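Local coordinates for glycosyltransferase (Streptomyces viridochromogenes, PDB 2IUY), which is probably a retaining glycosyltransferase of family GT4 that binds UDP and takes part in the biosynthesis of the antibiotic avilamycin A, at residues 44-56 with 62-76. Residues are numbered along the deposited sequence; the frame is centred on the assembly and turned at random.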
loop_
_atom_site.group_PDB
_atom_site.type_symbol
_atom_site.label_atom_id
_atom_site.label_comp_id
_atom_site.label_asym_id
_atom_site.label_seq_id
_atom_site.Cartn_x
_atom_site.Cartn_y
_atom_site.Cartn_z
ATOM N N LEU A 44 1.644 -13.338 -12.461
ATOM C CA LEU A 44 1.792 -14.770 -12.501
ATOM C C LEU A 44 0.488 -15.458 -12.903
ATOM O O LEU A 44 0.515 -16.425 -13.662
ATOM C CB LEU A 44 2.285 -15.280 -11.133
ATOM C CG LEU A 44 3.724 -14.904 -10.697
ATOM C CD1 LEU A 44 3.950 -15.319 -9.208
ATOM C CD2 LEU A 44 4.796 -15.516 -11.659
ATOM N N GLU A 45 -0.655 -14.989 -12.384
ATOM C CA GLU A 45 -1.938 -15.596 -12.725
ATOM C C GLU A 45 -2.238 -15.362 -14.197
ATOM O O GLU A 45 -2.889 -16.194 -14.862
ATOM C CB GLU A 45 -3.072 -14.997 -11.893
ATOM C CG GLU A 45 -4.141 -16.007 -11.461
ATOM C CD GLU A 45 -4.930 -15.514 -10.244
ATOM O OE1 GLU A 45 -4.352 -15.428 -9.132
ATOM O OE2 GLU A 45 -6.134 -15.232 -10.393
ATOM N N LEU A 46 -1.794 -14.219 -14.702
ATOM C CA LEU A 46 -1.931 -13.906 -16.143
ATOM C C LEU A 46 -0.998 -14.661 -17.065
ATOM O O LEU A 46 -1.129 -14.526 -18.270
ATOM C CB LEU A 46 -1.759 -12.407 -16.399
ATOM C CG LEU A 46 -2.859 -11.530 -15.814
ATOM C CD1 LEU A 46 -2.401 -10.104 -15.714
ATOM C CD2 LEU A 46 -4.219 -11.665 -16.587
ATOM N N GLY A 47 -0.028 -15.398 -16.526
ATOM C CA GLY A 47 0.842 -16.251 -17.357
ATOM C C GLY A 47 2.227 -15.687 -17.632
ATOM O O GLY A 47 3.026 -16.325 -18.310
ATOM N N HIS A 48 2.524 -14.504 -17.072
ATOM C CA HIS A 48 3.861 -13.862 -17.189
ATOM C C HIS A 48 4.897 -14.369 -16.215
ATOM O O HIS A 48 4.560 -14.913 -15.156
ATOM C CB HIS A 48 3.713 -12.341 -17.101
ATOM C CG HIS A 48 2.692 -11.827 -18.073
ATOM N ND1 HIS A 48 2.895 -11.865 -19.428
ATOM C CD2 HIS A 48 1.416 -11.412 -17.896
ATOM C CE1 HIS A 48 1.824 -11.402 -20.046
ATOM N NE2 HIS A 48 0.908 -11.129 -19.139
ATOM N N GLU A 49 6.170 -14.257 -16.604
ATOM C CA GLU A 49 7.226 -14.741 -15.775
ATOM C C GLU A 49 7.747 -13.564 -14.917
ATOM O O GLU A 49 7.908 -12.486 -15.419
ATOM C CB GLU A 49 8.312 -15.373 -16.653
ATOM C CG GLU A 49 9.070 -16.436 -15.962
ATOM C CD GLU A 49 10.204 -17.005 -16.782
ATOM O OE1 GLU A 49 10.179 -16.823 -18.031
ATOM O OE2 GLU A 49 11.114 -17.612 -16.146
ATOM N N VAL A 50 7.932 -13.768 -13.610
ATOM C CA VAL A 50 8.310 -12.682 -12.693
ATOM C C VAL A 50 9.684 -12.984 -12.045
ATOM O O VAL A 50 9.914 -14.089 -11.541
ATOM C CB VAL A 50 7.199 -12.396 -11.623
ATOM C CG1 VAL A 50 7.665 -11.353 -10.585
ATOM C CG2 VAL A 50 5.944 -11.922 -12.297
ATOM N N PHE A 51 10.606 -12.017 -12.172
ATOM C CA PHE A 51 11.920 -12.032 -11.556
ATOM C C PHE A 51 11.816 -10.948 -10.495
ATOM O O PHE A 51 11.568 -9.807 -10.816
ATOM C CB PHE A 51 13.013 -11.748 -12.629
ATOM C CG PHE A 51 13.072 -12.814 -13.689
ATOM C CD1 PHE A 51 13.944 -13.906 -13.549
ATOM C CD2 PHE A 51 12.174 -12.784 -14.775
ATOM C CE1 PHE A 51 13.966 -14.905 -14.505
ATOM C CE2 PHE A 51 12.163 -13.796 -15.752
ATOM C CZ PHE A 51 13.066 -14.845 -15.628
ATOM N N LEU A 52 11.888 -11.358 -9.218
ATOM C CA LEU A 52 11.715 -10.450 -8.108
ATOM C C LEU A 52 13.110 -10.062 -7.673
ATOM O O LEU A 52 13.934 -10.938 -7.420
ATOM C CB LEU A 52 10.895 -11.093 -6.947
ATOM C CG LEU A 52 10.868 -10.366 -5.606
ATOM C CD1 LEU A 52 10.047 -9.035 -5.777
ATOM C CD2 LEU A 52 10.272 -11.281 -4.481
ATOM N N LEU A 53 13.341 -8.750 -7.585
ATOM C CA LEU A 53 14.618 -8.175 -7.210
ATOM C C LEU A 53 14.358 -7.318 -5.989
ATOM O O LEU A 53 13.221 -6.845 -5.777
ATOM C CB LEU A 53 15.139 -7.274 -8.337
ATOM C CG LEU A 53 15.662 -8.000 -9.559
ATOM C CD1 LEU A 53 15.249 -7.122 -10.681
ATOM C CD2 LEU A 53 17.224 -8.055 -9.443
ATOM N N GLY A 54 15.418 -7.162 -5.191
ATOM C CA GLY A 54 15.423 -6.332 -4.016
ATOM C C GLY A 54 14.700 -6.990 -2.879
ATOM O O GLY A 54 14.234 -6.283 -1.982
ATOM N N ALA A 55 14.567 -8.329 -2.921
ATOM C CA ALA A 55 13.883 -9.085 -1.835
ATOM C C ALA A 55 14.362 -10.563 -1.716
ATOM O O ALA A 55 13.542 -11.503 -1.806
ATOM C CB ALA A 55 12.355 -9.007 -2.011
ATOM N N PRO A 56 15.683 -10.762 -1.533
ATOM C CA PRO A 56 16.238 -12.126 -1.526
ATOM C C PRO A 56 15.701 -12.913 -0.291
ATOM O O PRO A 56 15.292 -12.310 0.702
ATOM C CB PRO A 56 17.770 -11.922 -1.512
ATOM C CG PRO A 56 17.986 -10.463 -1.105
ATOM C CD PRO A 56 16.695 -9.709 -1.305
ATOM N N ARG A 62 5.946 -20.400 -6.167
ATOM C CA ARG A 62 5.080 -20.135 -7.331
ATOM C C ARG A 62 5.825 -20.454 -8.654
ATOM O O ARG A 62 6.987 -20.056 -8.833
ATOM C CB ARG A 62 4.600 -18.679 -7.313
ATOM C CG ARG A 62 3.135 -18.425 -6.985
ATOM C CD ARG A 62 2.189 -18.598 -8.213
ATOM N NE ARG A 62 1.093 -17.613 -8.216
ATOM C CZ ARG A 62 0.100 -17.554 -9.120
ATOM N NH1 ARG A 62 0.026 -18.435 -10.128
ATOM N NH2 ARG A 62 -0.828 -16.592 -9.020
ATOM N N PRO A 63 5.189 -21.237 -9.553
ATOM C CA PRO A 63 5.823 -21.404 -10.863
ATOM C C PRO A 63 5.686 -20.101 -11.653
ATOM O O PRO A 63 4.680 -19.388 -11.523
ATOM C CB PRO A 63 5.016 -22.538 -11.523
ATOM C CG PRO A 63 4.159 -23.145 -10.383
ATOM C CD PRO A 63 3.921 -21.991 -9.450
ATOM N N GLY A 64 6.702 -19.800 -12.449
ATOM C CA GLY A 64 6.794 -18.511 -13.110
ATOM C C GLY A 64 7.546 -17.483 -12.275
ATOM O O GLY A 64 7.909 -16.454 -12.785
ATOM N N LEU A 65 7.780 -17.765 -10.992
ATOM C CA LEU A 65 8.468 -16.841 -10.094
ATOM C C LEU A 65 9.929 -17.243 -9.849
ATOM O O LEU A 65 10.224 -18.379 -9.463
ATOM C CB LEU A 65 7.700 -16.665 -8.763
ATOM C CG LEU A 65 8.370 -15.761 -7.694
ATOM C CD1 LEU A 65 8.532 -14.264 -8.153
ATOM C CD2 LEU A 65 7.729 -15.866 -6.292
ATOM N N THR A 66 10.843 -16.306 -10.077
ATOM C CA THR A 66 12.227 -16.477 -9.709
ATOM C C THR A 66 12.604 -15.377 -8.731
ATOM O O THR A 66 12.481 -14.183 -9.070
ATOM C CB THR A 66 13.157 -16.378 -10.956
ATOM O OG1 THR A 66 12.881 -17.451 -11.869
ATOM C CG2 THR A 66 14.617 -16.376 -10.557
ATOM N N VAL A 67 13.032 -15.773 -7.520
ATOM C CA VAL A 67 13.592 -14.830 -6.544
ATOM C C VAL A 67 15.080 -14.660 -6.793
ATOM O O VAL A 67 15.868 -15.568 -6.565
ATOM C CB VAL A 67 13.209 -15.152 -5.035
ATOM C CG1 VAL A 67 13.628 -14.017 -4.088
ATOM C CG2 VAL A 67 11.707 -15.322 -4.919
ATOM N N VAL A 68 15.440 -13.490 -7.317
ATOM C CA VAL A 68 16.828 -13.165 -7.682
ATOM C C VAL A 68 17.616 -12.820 -6.417
ATOM O O VAL A 68 17.185 -11.960 -5.618
ATOM C CB VAL A 68 16.901 -11.978 -8.718
ATOM C CG1 VAL A 68 18.341 -11.607 -9.039
ATOM C CG2 VAL A 68 16.161 -12.319 -9.996
ATOM N N PRO A 69 18.761 -13.481 -6.209
ATOM C CA PRO A 69 19.579 -13.178 -5.030
ATOM C C PRO A 69 20.319 -11.825 -5.080
ATOM O O PRO A 69 21.554 -11.767 -4.954
ATOM C CB PRO A 69 20.540 -14.384 -4.968
ATOM C CG PRO A 69 20.693 -14.788 -6.384
ATOM C CD PRO A 69 19.317 -14.608 -6.984
ATOM N N ALA A 70 19.564 -10.744 -5.258
ATOM C CA ALA A 70 20.123 -9.393 -5.320
ATOM C C ALA A 70 19.308 -8.519 -4.414
ATOM O O ALA A 70 18.100 -8.342 -4.607
ATOM C CB ALA A 70 20.137 -8.843 -6.774
ATOM N N GLY A 71 19.985 -8.061 -3.375
ATOM C CA GLY A 71 19.423 -7.231 -2.342
ATOM C C GLY A 71 19.839 -5.810 -2.570
ATOM O O GLY A 71 18.990 -4.964 -2.786
ATOM N N GLU A 72 21.135 -5.511 -2.545
ATOM C CA GLU A 72 21.476 -4.095 -2.618
ATOM C C GLU A 72 21.393 -3.519 -4.021
ATOM O O GLU A 72 21.434 -4.257 -4.970
ATOM C CB GLU A 72 22.762 -3.720 -1.906
ATOM C CG GLU A 72 23.839 -4.699 -1.994
ATOM C CD GLU A 72 24.723 -4.512 -0.799
ATOM O OE1 GLU A 72 24.201 -4.638 0.340
ATOM O OE2 GLU A 72 25.930 -4.212 -0.996
ATOM N N PRO A 73 21.226 -2.184 -4.117
ATOM C CA PRO A 73 21.089 -1.462 -5.377
ATOM C C PRO A 73 22.126 -1.881 -6.424
ATOM O O PRO A 73 21.740 -2.127 -7.551
ATOM C CB PRO A 73 21.239 -0.003 -4.961
ATOM C CG PRO A 73 20.644 -0.009 -3.534
ATOM C CD PRO A 73 21.110 -1.285 -2.945
ATOM N N GLU A 74 23.394 -1.997 -6.047
ATOM C CA GLU A 74 24.476 -2.291 -6.997
ATOM C C GLU A 74 24.349 -3.673 -7.609
ATOM O O GLU A 74 24.616 -3.858 -8.788
ATOM C CB GLU A 74 25.867 -2.131 -6.320
ATOM C CG GLU A 74 25.797 -1.894 -4.773
ATOM C CD GLU A 74 26.810 -2.704 -3.948
ATOM O OE1 GLU A 74 27.208 -2.188 -2.877
ATOM O OE2 GLU A 74 27.200 -3.842 -4.354
ATOM N N GLU A 75 23.950 -4.641 -6.789
ATOM C CA GLU A 75 23.688 -6.021 -7.228
ATOM C C GLU A 75 22.473 -6.090 -8.142
ATOM O O GLU A 75 22.458 -6.886 -9.078
ATOM C CB GLU A 75 23.405 -6.931 -6.016
ATOM C CG GLU A 75 24.638 -7.392 -5.283
ATOM C CD GLU A 75 24.405 -7.716 -3.805
ATOM O OE1 GLU A 75 25.340 -7.373 -3.038
ATOM O OE2 GLU A 75 23.338 -8.285 -3.398
ATOM N N ILE A 76 21.446 -5.298 -7.823
ATOM C CA ILE A 76 20.264 -5.219 -8.642
ATOM C C ILE A 76 20.644 -4.592 -10.006
ATOM O O ILE A 76 20.247 -5.111 -11.032
ATOM C CB ILE A 76 19.090 -4.416 -7.976
ATOM C CG1 ILE A 76 18.609 -5.061 -6.664
ATOM C CG2 ILE A 76 17.907 -4.268 -8.965
ATOM C CD1 ILE A 76 17.698 -4.082 -5.820
HETATM O O HOH W 1 10.940 -17.065 -13.324
HETATM O O HOH W 2 15.125 -10.391 -4.778
#
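Leu53 and Val68 lie side by side in a tightly packed part of this contact, Leu53 CD2 resting 3.7 Å from Val68 CG1. Leu53 CD2 also meets Ala70 CB and, at 3.9 Å, Ile76 CG2, on a side chain that slants across from the helix beginning at Pro73. Ile76 CD1 reaches the bare CA of Gly54, while the ring of Pro56 sits on the backbone of Gly71. Water 2 is held here by three bonds, donating to Leu52 O and Val68 O and accepting from Ala55 N, just past the strand, where Gly54 N also bonds to Ala70 O. Strands 49-53 and 65-67 run parallel, at 17°, and form one margin of the Rossmann-like sheet of a GT-B glycosyltransferase; 65-67 is the outermost strand, and 5-9 flanks 49-53 on its other side. Val50 N, Thr66 N and Leu52 N give nearly straight bonds to Gly64 O, Val50 O and Thr66 O. Leu65 joins Val50 and Leu52 beneath helix 31-45; with its CG anti to the backbone N (chi1 177°), Leu65 CD1 comes 3.9 Å from Val50 CG1. The face with Phe51 and Thr66 is more watery: both point the same way, Phe51 CD1 3.7 Å from Thr66 CB, and water 1 donates to Glu49 OE2. Buried Leu44 packs closely, CD2 3.4 Å from Gly64 C and CB 3.7 Å from Arg62 CZ, centred over one guanidinium face. Solvent begins beyond it: the salt bridge from Arg62 NH2 to OE1 of exposed Glu45 is long, 3.7 Å, and that oxygen also hydrogen-bonds His321.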